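PDB 3VSN: occlusion-derived virus envelope protein E66 from Autographa californica nucleopolyhedrovirus, which is a chondroitin lyase of the viral envelope, essential for oral infectivity, and may digest the chondroitin sulfate barrier of the host midgut's peritrophic matrix. Local coordinates for residues V327-K330 with Y335-S338; G452-Y457 with H512-T517; Y577-V580 with V584-L587; M594-N599 with T622-P627. One frame throughout, in Å; residues are numbered along the deposited sequence.

The four contacts knit a beta domain together by two hairpins (contacts 1 and 3) and two pairings between segments distant in the chain (contacts 2 and 4). Contact 1 meets contact 2, whose centre is about 18 Å away, where Tyr335 OH lies 3.1 Å from Gly452 O, a probable hydrogen bond. Between contacts 2 and 3, about 12 Å apart at their centres, Phe454 CE1 packs 3.7 Å from Val578 CG2. Contacts 3 and 4 are closest, centres about 8 Å apart: strands 584-589 and 592-597 are neighbours in one sheet, where Lys585 O is 2.8 Å from Lys596 N, a probable hydrogen bond. All lie away from the catalytic residues Asn191, His246, Tyr254, Arg300 and Glu350.

Contact 1: V327-K330 with Y335-S338; sequences VLTK and YYGS
A beta hairpin made of strands 327-331 and 335-340 brings Thr329 opposite Ser338 and Lys330 opposite Gly337, at the middle of a four-stranded antiparallel sheet. Lys330 and Gly337 form the hydrogen-bonded pair: Lys330 N reaches Gly337 O at 2.8 Å, and Gly337 N answers to Lys330 O at 2.9 Å. Both bonds are nearly straight, at 174° and 170°. Thr329 and Ser338 form the non-hydrogen-bonded pair beside it, and here the side chains come together. Ser338 OG is 2.8 Å from Thr329 OG1 and 3.1 Å from Leu328 O, so that the hydroxyl sits close to two oxygens of the partner strand. Thr329 OG1 is also hydrogen-bonded to Asn285 O. With chi1 at -64°, the threonine sets its methyl rather than its hydroxyl opposite the backbone N, and that methyl, CG2, approaches CE1 of the Tyr336 ring at 3.6 Å. The phenol beyond is tied to Val286 O and Val294 N, which brings the 285-294 region against this face of the sheet. On the other face, toward Phe448 of strand 440-449, the lysine chain crosses Tyr335 at about a right angle. Its amino group passes on to Asp450, in a salt bridge, and to Thr424 O, while the Tyr335 hydroxyl is hydrogen-bonded to Tyr449 O. The tyrosine ring leans back along its own strand, with CE2 4.1 Å from Gly337 CA, and Lys330 CD and CE each lie 3.2 Å from Tyr335 OH.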
loop_
_atom_site.group_PDB
_atom_site.type_symbol
_atom_site.label_atom_id
_atom_site.label_comp_id
_atom_site.label_asym_id
_atom_site.label_seq_id
_atom_site.Cartn_x
_atom_site.Cartn_y
_atom_site.Cartn_z
ATOM N N VAL A 327 8.459 -2.869 7.450
ATOM C CA VAL A 327 7.043 -2.515 7.528
ATOM C C VAL A 327 6.404 -3.336 8.644
ATOM O O VAL A 327 6.597 -4.551 8.716
ATOM C CB VAL A 327 6.295 -2.752 6.187
ATOM C CG1 VAL A 327 4.822 -2.381 6.310
ATOM C CG2 VAL A 327 6.931 -1.957 5.053
ATOM N N LEU A 328 5.679 -2.658 9.531
ATOM C CA LEU A 328 4.854 -3.311 10.539
ATOM C C LEU A 328 3.407 -2.902 10.308
ATOM O O LEU A 328 3.100 -1.712 10.241
ATOM C CB LEU A 328 5.296 -2.911 11.953
ATOM C CG LEU A 328 4.398 -3.328 13.130
ATOM C CD1 LEU A 328 4.395 -4.842 13.322
ATOM C CD2 LEU A 328 4.830 -2.635 14.417
ATOM N N THR A 329 2.522 -3.887 10.200
ATOM C CA THR A 329 1.130 -3.630 9.860
ATOM C C THR A 329 0.204 -4.474 10.723
ATOM O O THR A 329 0.442 -5.664 10.923
ATOM C CB THR A 329 0.882 -3.909 8.363
ATOM O OG1 THR A 329 1.663 -2.996 7.580
ATOM C CG2 THR A 329 -0.595 -3.741 7.996
ATOM N N LYS A 330 -0.846 -3.849 11.242
ATOM C CA LYS A 330 -1.830 -4.565 12.035
ATOM C C LYS A 330 -3.219 -4.314 11.487
ATOM O O LYS A 330 -3.605 -3.167 11.242
ATOM C CB LYS A 330 -1.754 -4.149 13.509
ATOM C CG LYS A 330 -2.826 -4.778 14.391
ATOM C CD LYS A 330 -2.622 -4.394 15.846
ATOM C CE LYS A 330 -3.863 -4.662 16.683
ATOM N NZ LYS A 330 -4.126 -6.110 16.926
ATOM N N TYR A 335 -9.414 -1.558 13.741
ATOM C CA TYR A 335 -8.527 -0.624 13.040
ATOM C C TYR A 335 -7.506 -1.241 12.088
ATOM O O TYR A 335 -7.226 -2.439 12.135
ATOM C CB TYR A 335 -7.845 0.347 14.024
ATOM C CG TYR A 335 -6.652 -0.179 14.813
ATOM C CD1 TYR A 335 -6.809 -0.668 16.113
ATOM C CD2 TYR A 335 -5.362 -0.139 14.278
ATOM C CE1 TYR A 335 -5.718 -1.120 16.848
ATOM C CE2 TYR A 335 -4.268 -0.594 15.003
ATOM C CZ TYR A 335 -4.449 -1.080 16.288
ATOM O OH TYR A 335 -3.359 -1.519 17.009
ATOM N N TYR A 336 -6.992 -0.393 11.203
ATOM C CA TYR A 336 -5.816 -0.687 10.401
ATOM C C TYR A 336 -4.738 0.284 10.857
ATOM O O TYR A 336 -4.976 1.490 10.925
ATOM C CB TYR A 336 -6.112 -0.492 8.904
ATOM C CG TYR A 336 -4.870 -0.429 8.030
ATOM C CD1 TYR A 336 -4.295 -1.589 7.515
ATOM C CD2 TYR A 336 -4.266 0.794 7.728
ATOM C CE1 TYR A 336 -3.157 -1.533 6.719
ATOM C CE2 TYR A 336 -3.126 0.859 6.942
ATOM C CZ TYR A 336 -2.577 -0.306 6.437
ATOM O OH TYR A 336 -1.442 -0.243 5.656
ATOM N N GLY A 337 -3.565 -0.239 11.193
ATOM C CA GLY A 337 -2.424 0.602 11.551
ATOM C C GLY A 337 -1.176 0.097 10.861
ATOM O O GLY A 337 -1.024 -1.108 10.663
ATOM N N SER A 338 -0.277 1.005 10.492
ATOM C CA SER A 338 0.974 0.601 9.846
ATOM C C SER A 338 2.076 1.632 10.024
ATOM O O SER A 338 1.809 2.835 10.069
ATOM C CB SER A 338 0.740 0.343 8.352
ATOM O OG SER A 338 1.881 -0.247 7.747
#

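Contact 2: G452-Y457 with H512-T517; sequences GMFQLY and HRVPIT
Phe454 reaches across to Val514 and Ile516 with one edge of its ring. From CB, the torsion chi1 of 163° sends CG away from the backbone N and carries the ring out beyond the strand. On the way CD2 comes to 4.3 Å from Val514 CG1, and the next atom, CE2, is nearer to the same methyl, at 4.0 Å. At the tip CZ meets Ile516 CD1 at 4.4 Å across the contact and Leu456 CB, two residues along its own strand, at 3.6 Å. Both Val514 CG1 and Ile516 CD1 stand near the ring plane, so the aromatic edge is what they meet, and the valine side chain runs roughly perpendicular to that of the phenylalanine. Strand 452-461 and strand 509-513 belong to one seven-stranded antiparallel sheet of the beta-sandwich region without being neighbours in it; Val514 and Ile516 lie in the segment just after the second strand. Strand 550-558 runs between the two, and its Cys553 touches both Phe454 and Val514. Ala567, on a strand of another sheet, packs on Phe454 and on Ile516, so these side chains lie between sheets. Leu565 also touches Phe454, and Arg569 touches Ile516. Ile516 CD1 extends beyond the ring tip to Leu456 CD2, 4.1 Å away.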
loop_
_atom_site.group_PDB
_atom_site.type_symbol
_atom_site.label_atom_id
_atom_site.label_comp_id
_atom_site.label_asym_id
_atom_site.label_seq_id
_atom_site.Cartn_x
_atom_site.Cartn_y
_atom_site.Cartn_z
ATOM N N GLY A 452 -5.280 0.242 20.331
ATOM C CA GLY A 452 -4.596 1.522 20.246
ATOM C C GLY A 452 -3.160 1.453 19.783
ATOM O O GLY A 452 -2.687 0.415 19.329
ATOM N N MET A 453 -2.467 2.578 19.924
ATOM C CA MET A 453 -1.113 2.733 19.427
ATOM C C MET A 453 -0.370 3.705 20.328
ATOM O O MET A 453 -0.847 4.812 20.567
ATOM C CB MET A 453 -1.132 3.278 17.994
ATOM C CG MET A 453 0.245 3.429 17.359
ATOM S SD MET A 453 0.306 4.716 16.091
ATOM C CE MET A 453 0.338 6.175 17.137
ATOM N N PHE A 454 0.788 3.276 20.819
ATOM C CA PHE A 454 1.695 4.110 21.598
ATOM C C PHE A 454 2.798 4.619 20.671
ATOM O O PHE A 454 3.315 3.863 19.850
ATOM C CB PHE A 454 2.283 3.270 22.741
ATOM C CG PHE A 454 3.512 3.855 23.382
ATOM C CD1 PHE A 454 4.789 3.508 22.930
ATOM C CD2 PHE A 454 3.400 4.717 24.466
ATOM C CE1 PHE A 454 5.923 4.027 23.536
ATOM C CE2 PHE A 454 4.528 5.238 25.076
ATOM C CZ PHE A 454 5.791 4.896 24.614
ATOM N N GLN A 455 3.140 5.901 20.794
ATOM C CA GLN A 455 4.227 6.497 20.017
ATOM C C GLN A 455 5.125 7.346 20.908
ATOM O O GLN A 455 4.654 8.265 21.577
ATOM C CB GLN A 455 3.688 7.346 18.855
ATOM C CG GLN A 455 4.759 8.127 18.081
ATOM C CD GLN A 455 5.753 7.233 17.350
ATOM O OE1 GLN A 455 5.398 6.162 16.864
ATOM N NE2 GLN A 455 7.008 7.678 17.265
ATOM N N LEU A 456 6.414 7.020 20.918
ATOM C CA LEU A 456 7.412 7.841 21.585
ATOM C C LEU A 456 8.506 8.209 20.591
ATOM O O LEU A 456 9.102 7.332 19.976
ATOM C CB LEU A 456 8.028 7.102 22.785
ATOM C CG LEU A 456 9.300 7.703 23.414
ATOM C CD1 LEU A 456 9.028 9.053 24.071
ATOM C CD2 LEU A 456 9.935 6.746 24.414
ATOM N N TYR A 457 8.753 9.505 20.427
ATOM C CA TYR A 457 9.958 9.962 19.755
ATOM C C TYR A 457 10.882 10.497 20.830
ATOM O O TYR A 457 10.444 11.246 21.705
ATOM C CB TYR A 457 9.670 11.114 18.794
ATOM C CG TYR A 457 9.018 10.790 17.468
ATOM C CD1 TYR A 457 9.714 10.117 16.455
ATOM C CD2 TYR A 457 7.730 11.235 17.194
ATOM C CE1 TYR A 457 9.118 9.868 15.221
ATOM C CE2 TYR A 457 7.127 10.992 15.972
ATOM C CZ TYR A 457 7.822 10.310 14.987
ATOM O OH TYR A 457 7.205 10.073 13.773
ATOM N N HIS A 512 -4.384 10.883 23.401
ATOM C CA HIS A 512 -3.967 11.145 24.776
ATOM C C HIS A 512 -2.480 11.361 24.830
ATOM O O HIS A 512 -1.729 10.736 24.079
ATOM C CB HIS A 512 -4.320 9.963 25.680
ATOM C CG HIS A 512 -5.803 9.722 25.824
ATOM N ND1 HIS A 512 -6.563 10.395 26.704
ATOM C CD2 HIS A 512 -6.655 8.848 25.159
ATOM C CE1 HIS A 512 -7.837 9.974 26.612
ATOM N NE2 HIS A 512 -7.892 9.027 25.663
ATOM N N ARG A 513 -2.043 12.247 25.720
ATOM C CA ARG A 513 -0.626 12.397 26.036
ATOM C C ARG A 513 -0.228 11.231 26.946
ATOM O O ARG A 513 -1.022 10.793 27.778
ATOM C CB ARG A 513 -0.384 13.749 26.727
ATOM C CG ARG A 513 0.986 13.947 27.366
ATOM C CD ARG A 513 1.105 15.343 27.978
ATOM N NE ARG A 513 2.363 15.510 28.703
ATOM C CZ ARG A 513 2.525 15.256 30.000
ATOM N NH1 ARG A 513 3.712 15.429 30.566
ATOM N NH2 ARG A 513 1.502 14.831 30.737
ATOM N N VAL A 514 0.984 10.713 26.763
ATOM C CA VAL A 514 1.511 9.664 27.639
ATOM C C VAL A 514 2.748 10.194 28.374
ATOM O O VAL A 514 3.828 10.288 27.784
ATOM C CB VAL A 514 1.849 8.364 26.864
ATOM C CG1 VAL A 514 2.420 7.305 27.801
ATOM C CG2 VAL A 514 0.617 7.823 26.148
ATOM N N PRO A 515 2.588 10.569 29.660
ATOM C CA PRO A 515 3.770 11.023 30.390
ATOM C C PRO A 515 4.695 9.860 30.722
ATOM O O PRO A 515 4.235 8.727 30.903
ATOM C CB PRO A 515 3.187 11.631 31.672
ATOM C CG PRO A 515 1.876 10.939 31.860
ATOM C CD PRO A 515 1.358 10.668 30.470
ATOM N N ILE A 516 5.992 10.138 30.757
ATOM C CA ILE A 516 6.985 9.170 31.204
ATOM C C ILE A 516 7.928 9.915 32.135
ATOM O O ILE A 516 8.604 10.852 31.723
ATOM C CB ILE A 516 7.793 8.553 30.036
ATOM C CG1 ILE A 516 6.861 7.951 28.969
ATOM C CG2 ILE A 516 8.766 7.502 30.570
ATOM C CD1 ILE A 516 7.567 7.404 27.743
ATOM N N THR A 517 7.964 9.506 33.397
ATOM C CA THR A 517 8.817 10.172 34.375
ATOM C C THR A 517 10.262 10.167 33.881
ATOM O O THR A 517 10.759 9.144 33.402
ATOM C CB THR A 517 8.691 9.527 35.766
ATOM O OG1 THR A 517 7.303 9.407 36.101
ATOM C CG2 THR A 517 9.399 10.373 36.831
#

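Contact 3: Y577-V580 with V584-L587; sequences YVNV and VKAL
Tyr577 turns the edge of its ring to Lys585 and Ala586. Lys585 CG and Ala586 O both lie in the ring plane, and the carbonyl oxygen is 3.6 Å from CD1. Further out, the extended lysine chain passes the phenol, its CE 3.1 Å from Tyr577 OH. The backbones beneath carry three hydrogen bonds. Val578 and Ala586 bind each other in both directions, with Val578 N to Ala586 O at 2.9 Å and Ala586 N to Val578 O at 2.8 Å, while Val580 N reaches Val584 O at 3.1 Å with a less straight angle of 152°. Strands 575-579 and 584-589 thus form an antiparallel beta hairpin, two adjacent strands of a seven-stranded sheet. Its alternation sorts the side chains. Tyr577, Asn579, Lys585 and Leu587 share one face, on which Leu587 CD1 packs 4.1 Å from Tyr577 CB. Val578 and Ala586 take the other and rest on Leu447 of strand 440-449. Val580 also touches Leu447, and its CG2 stands alongside Val584 CG1, 3.8 Å away and pointing the same way. In the next shell, Asn579 OD1 is bound by Gly581 N and Asn582 OD1 by Val584 N, holding the turn at both ends. Lys585 NZ is fixed by a salt bridge to Glu626 and a hydrogen bond to Ile624 O, while Leu587 lies against Ser620 and Ser623 of helix 614-623.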
loop_
_atom_site.group_PDB
_atom_site.type_symbol
_atom_site.label_atom_id
_atom_site.label_comp_id
_atom_site.label_asym_id
_atom_site.label_seq_id
_atom_site.Cartn_x
_atom_site.Cartn_y
_atom_site.Cartn_z
ATOM N N TYR A 577 10.043 0.838 28.854
ATOM C CA TYR A 577 9.122 -0.259 29.135
ATOM C C TYR A 577 7.676 0.220 29.008
ATOM O O TYR A 577 7.278 1.185 29.669
ATOM C CB TYR A 577 9.424 -0.822 30.541
ATOM C CG TYR A 577 8.368 -1.711 31.188
ATOM C CD1 TYR A 577 7.630 -2.638 30.442
ATOM C CD2 TYR A 577 8.141 -1.647 32.562
ATOM C CE1 TYR A 577 6.678 -3.451 31.045
ATOM C CE2 TYR A 577 7.197 -2.462 33.173
ATOM C CZ TYR A 577 6.467 -3.357 32.412
ATOM O OH TYR A 577 5.532 -4.163 33.019
ATOM N N VAL A 578 6.902 -0.447 28.150
ATOM C CA VAL A 578 5.481 -0.152 27.999
ATOM C C VAL A 578 4.652 -1.326 28.509
ATOM O O VAL A 578 4.801 -2.455 28.041
ATOM C CB VAL A 578 5.093 0.169 26.533
ATOM C CG1 VAL A 578 3.614 0.534 26.432
ATOM C CG2 VAL A 578 5.950 1.299 25.984
ATOM N N ASN A 579 3.803 -1.055 29.493
ATOM C CA ASN A 579 2.831 -2.037 29.952
ATOM C C ASN A 579 1.443 -1.564 29.540
ATOM O O ASN A 579 0.911 -0.612 30.113
ATOM C CB ASN A 579 2.932 -2.244 31.472
ATOM C CG ASN A 579 2.045 -3.379 31.977
ATOM O OD1 ASN A 579 1.253 -3.954 31.225
ATOM N ND2 ASN A 579 2.174 -3.702 33.263
ATOM N N VAL A 580 0.870 -2.222 28.533
ATOM C CA VAL A 580 -0.453 -1.853 28.021
ATOM C C VAL A 580 -1.528 -2.068 29.087
ATOM O O VAL A 580 -2.533 -1.358 29.116
ATOM C CB VAL A 580 -0.811 -2.632 26.731
ATOM C CG1 VAL A 580 -2.176 -2.213 26.213
ATOM C CG2 VAL A 580 0.243 -2.404 25.658
ATOM N N VAL A 584 -0.177 -7.315 27.276
ATOM C CA VAL A 584 0.905 -6.975 26.347
ATOM C C VAL A 584 1.928 -6.089 27.051
ATOM O O VAL A 584 1.569 -5.058 27.632
ATOM C CB VAL A 584 0.376 -6.232 25.093
ATOM C CG1 VAL A 584 1.528 -5.735 24.225
ATOM C CG2 VAL A 584 -0.563 -7.124 24.284
ATOM N N LYS A 585 3.191 -6.511 27.013
ATOM C CA LYS A 585 4.312 -5.703 27.485
ATOM C C LYS A 585 5.295 -5.533 26.336
ATOM O O LYS A 585 5.481 -6.449 25.530
ATOM C CB LYS A 585 5.028 -6.374 28.664
ATOM C CG LYS A 585 4.271 -6.372 29.990
ATOM C CD LYS A 585 5.114 -7.020 31.085
ATOM C CE LYS A 585 4.416 -7.023 32.443
ATOM N NZ LYS A 585 5.357 -7.436 33.529
ATOM N N ALA A 586 5.918 -4.365 26.251
ATOM C CA ALA A 586 6.934 -4.135 25.234
ATOM C C ALA A 586 8.144 -3.453 25.841
ATOM O O ALA A 586 8.031 -2.741 26.842
ATOM C CB ALA A 586 6.371 -3.313 24.080
ATOM N N LEU A 587 9.304 -3.678 25.233
ATOM C CA LEU A 587 10.519 -3.016 25.658
ATOM C C LEU A 587 11.255 -2.473 24.455
ATOM O O LEU A 587 11.518 -3.201 23.497
ATOM C CB LEU A 587 11.432 -3.969 26.435
ATOM C CG LEU A 587 12.684 -3.304 27.019
ATOM C CD1 LEU A 587 12.322 -2.383 28.179
ATOM C CD2 LEU A 587 13.682 -4.356 27.468
#

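Contact 4: M594-N599 with T622-P627; sequences MVKENN and TSIGEP
The apolar part of this contact centres on Ile624, whose CD1 is approached by Met594 and Lys596 from strand 592-597. Met594 and Ile624 reach toward each other tip to tip, with Met594 CE 3.7 Å from Ile624 CD1. The aliphatic stem of Lys596 passes by as well, its CD 3.8 Å from the same methyl. The charged part lies beyond. A bend at the end of the lysine chain, chi4 -77°, turns the amino group to the Glu626 carboxylate, and Lys596 NZ forms a salt bridge to Glu626 OE2 at 2.9 Å. It arrives on the syn side of that oxygen, 15° out of the carboxylate plane; a weak bond of 3.4 Å joins NZ to Glu626 OE1. Water completes a third link, accepting from Lys596 NZ at 2.9 Å and donating to Glu626 OE1 at 2.7 Å. Lys585 holds OE2 too, and two lysines on one oxygen would be expected to favour the ionised glutamate. Both Ile624 and Glu626 flank Gly625, the positive-phi C-prime residue of a Schellman motif, in which Gly625 N bonds to Thr622 O and Glu626 N to Phe621 O, ending helix 614-623 against the sheet.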
loop_
_atom_site.group_PDB
_atom_site.type_symbol
_atom_site.label_atom_id
_atom_site.label_comp_id
_atom_site.label_asym_id
_atom_site.label_seq_id
_atom_site.Cartn_x
_atom_site.Cartn_y
_atom_site.Cartn_z
ATOM N N MET A 594 11.469 -5.654 21.972
ATOM C CA MET A 594 10.865 -6.887 22.471
ATOM C C MET A 594 9.384 -6.686 22.744
ATOM O O MET A 594 8.977 -5.622 23.219
ATOM C CB MET A 594 11.558 -7.334 23.767
ATOM C CG MET A 594 11.033 -8.646 24.342
ATOM S SD MET A 594 11.241 -8.792 26.133
ATOM C CE MET A 594 9.821 -7.856 26.684
ATOM N N VAL A 595 8.587 -7.709 22.443
ATOM C CA VAL A 595 7.175 -7.734 22.812
ATOM C C VAL A 595 6.866 -9.066 23.482
ATOM O O VAL A 595 7.297 -10.116 23.005
ATOM C CB VAL A 595 6.247 -7.529 21.591
ATOM C CG1 VAL A 595 4.780 -7.641 21.996
ATOM C CG2 VAL A 595 6.502 -6.171 20.953
ATOM N N LYS A 596 6.131 -9.008 24.591
ATOM C CA LYS A 596 5.705 -10.205 25.317
ATOM C C LYS A 596 4.191 -10.224 25.425
ATOM O O LYS A 596 3.577 -9.244 25.854
ATOM C CB LYS A 596 6.340 -10.250 26.715
ATOM C CG LYS A 596 5.790 -11.340 27.624
ATOM C CD LYS A 596 6.548 -11.423 28.940
ATOM C CE LYS A 596 5.802 -12.284 29.949
ATOM N NZ LYS A 596 4.652 -11.565 30.567
ATOM N N GLU A 597 3.596 -11.344 25.032
ATOM C CA GLU A 597 2.156 -11.520 25.111
ATOM C C GLU A 597 1.836 -12.986 25.331
ATOM O O GLU A 597 2.294 -13.858 24.582
ATOM C CB GLU A 597 1.464 -10.989 23.845
ATOM C CG GLU A 597 -0.041 -11.203 23.839
ATOM C CD GLU A 597 -0.729 -10.674 22.593
ATOM O OE1 GLU A 597 -0.073 -10.501 21.541
ATOM O OE2 GLU A 597 -1.953 -10.436 22.676
ATOM N N ASN A 598 1.034 -13.240 26.365
ATOM C CA ASN A 598 0.719 -14.594 26.807
ATOM C C ASN A 598 2.011 -15.344 27.142
ATOM O O ASN A 598 2.785 -14.871 27.975
ATOM C CB ASN A 598 -0.161 -15.317 25.775
ATOM C CG ASN A 598 -1.470 -14.585 25.519
ATOM O OD1 ASN A 598 -2.072 -14.027 26.442
ATOM N ND2 ASN A 598 -1.914 -14.577 24.267
ATOM N N ASN A 599 2.258 -16.472 26.485
ATOM C CA ASN A 599 3.473 -17.254 26.717
ATOM C C ASN A 599 4.490 -17.119 25.575
ATOM O O ASN A 599 5.313 -18.011 25.356
ATOM C CB ASN A 599 3.114 -18.731 26.941
ATOM C CG ASN A 599 2.636 -19.421 25.670
ATOM O OD1 ASN A 599 2.066 -18.788 24.773
ATOM N ND2 ASN A 599 2.876 -20.727 25.581
ATOM N N THR A 622 14.244 -8.499 33.053
ATOM C CA THR A 622 14.424 -7.709 34.277
ATOM C C THR A 622 13.766 -6.324 34.146
ATOM O O THR A 622 13.053 -5.876 35.051
ATOM C CB THR A 622 15.926 -7.580 34.635
ATOM O OG1 THR A 622 16.496 -8.889 34.798
ATOM C CG2 THR A 622 16.132 -6.776 35.920
ATOM N N SER A 623 13.983 -5.665 33.010
ATOM C CA SER A 623 13.407 -4.338 32.760
ATOM C C SER A 623 11.876 -4.312 32.763
ATOM O O SER A 623 11.275 -3.340 33.225
ATOM C CB SER A 623 13.947 -3.753 31.457
ATOM O OG SER A 623 15.321 -3.427 31.600
ATOM N N ILE A 624 11.247 -5.373 32.265
ATOM C CA ILE A 624 9.777 -5.447 32.252
ATOM C C ILE A 624 9.204 -6.042 33.548
ATOM O O ILE A 624 8.011 -6.333 33.632
ATOM C CB ILE A 624 9.229 -6.185 31.001
ATOM C CG1 ILE A 624 9.615 -7.671 31.023
ATOM C CG2 ILE A 624 9.698 -5.494 29.724
ATOM C CD1 ILE A 624 8.723 -8.556 30.174
ATOM N N GLY A 625 10.059 -6.223 34.552
ATOM C CA GLY A 625 9.618 -6.623 35.890
ATOM C C GLY A 625 9.464 -8.117 36.091
ATOM O O GLY A 625 8.790 -8.556 37.024
ATOM N N GLU A 626 10.090 -8.904 35.221
ATOM C CA GLU A 626 9.997 -10.363 35.313
ATOM C C GLU A 626 11.393 -11.011 35.252
ATOM O O GLU A 626 11.699 -11.762 34.322
ATOM C CB GLU A 626 9.043 -10.903 34.238
ATOM C CG GLU A 626 7.673 -10.227 34.262
ATOM C CD GLU A 626 6.657 -10.852 33.325
ATOM O OE1 GLU A 626 6.593 -12.095 33.258
ATOM O OE2 GLU A 626 5.904 -10.093 32.671
ATOM N N PRO A 627 12.239 -10.727 36.267
ATOM C CA PRO A 627 13.664 -11.084 36.200
ATOM C C PRO A 627 13.955 -12.586 36.133
ATOM O O PRO A 627 14.977 -12.981 35.568
ATOM C CB PRO A 627 14.241 -10.483 37.486
ATOM C CG PRO A 627 13.081 -10.402 38.423
ATOM C CD PRO A 627 11.898 -10.088 37.554
HETATM O O HOH W 1 4.235 -13.374 32.812
#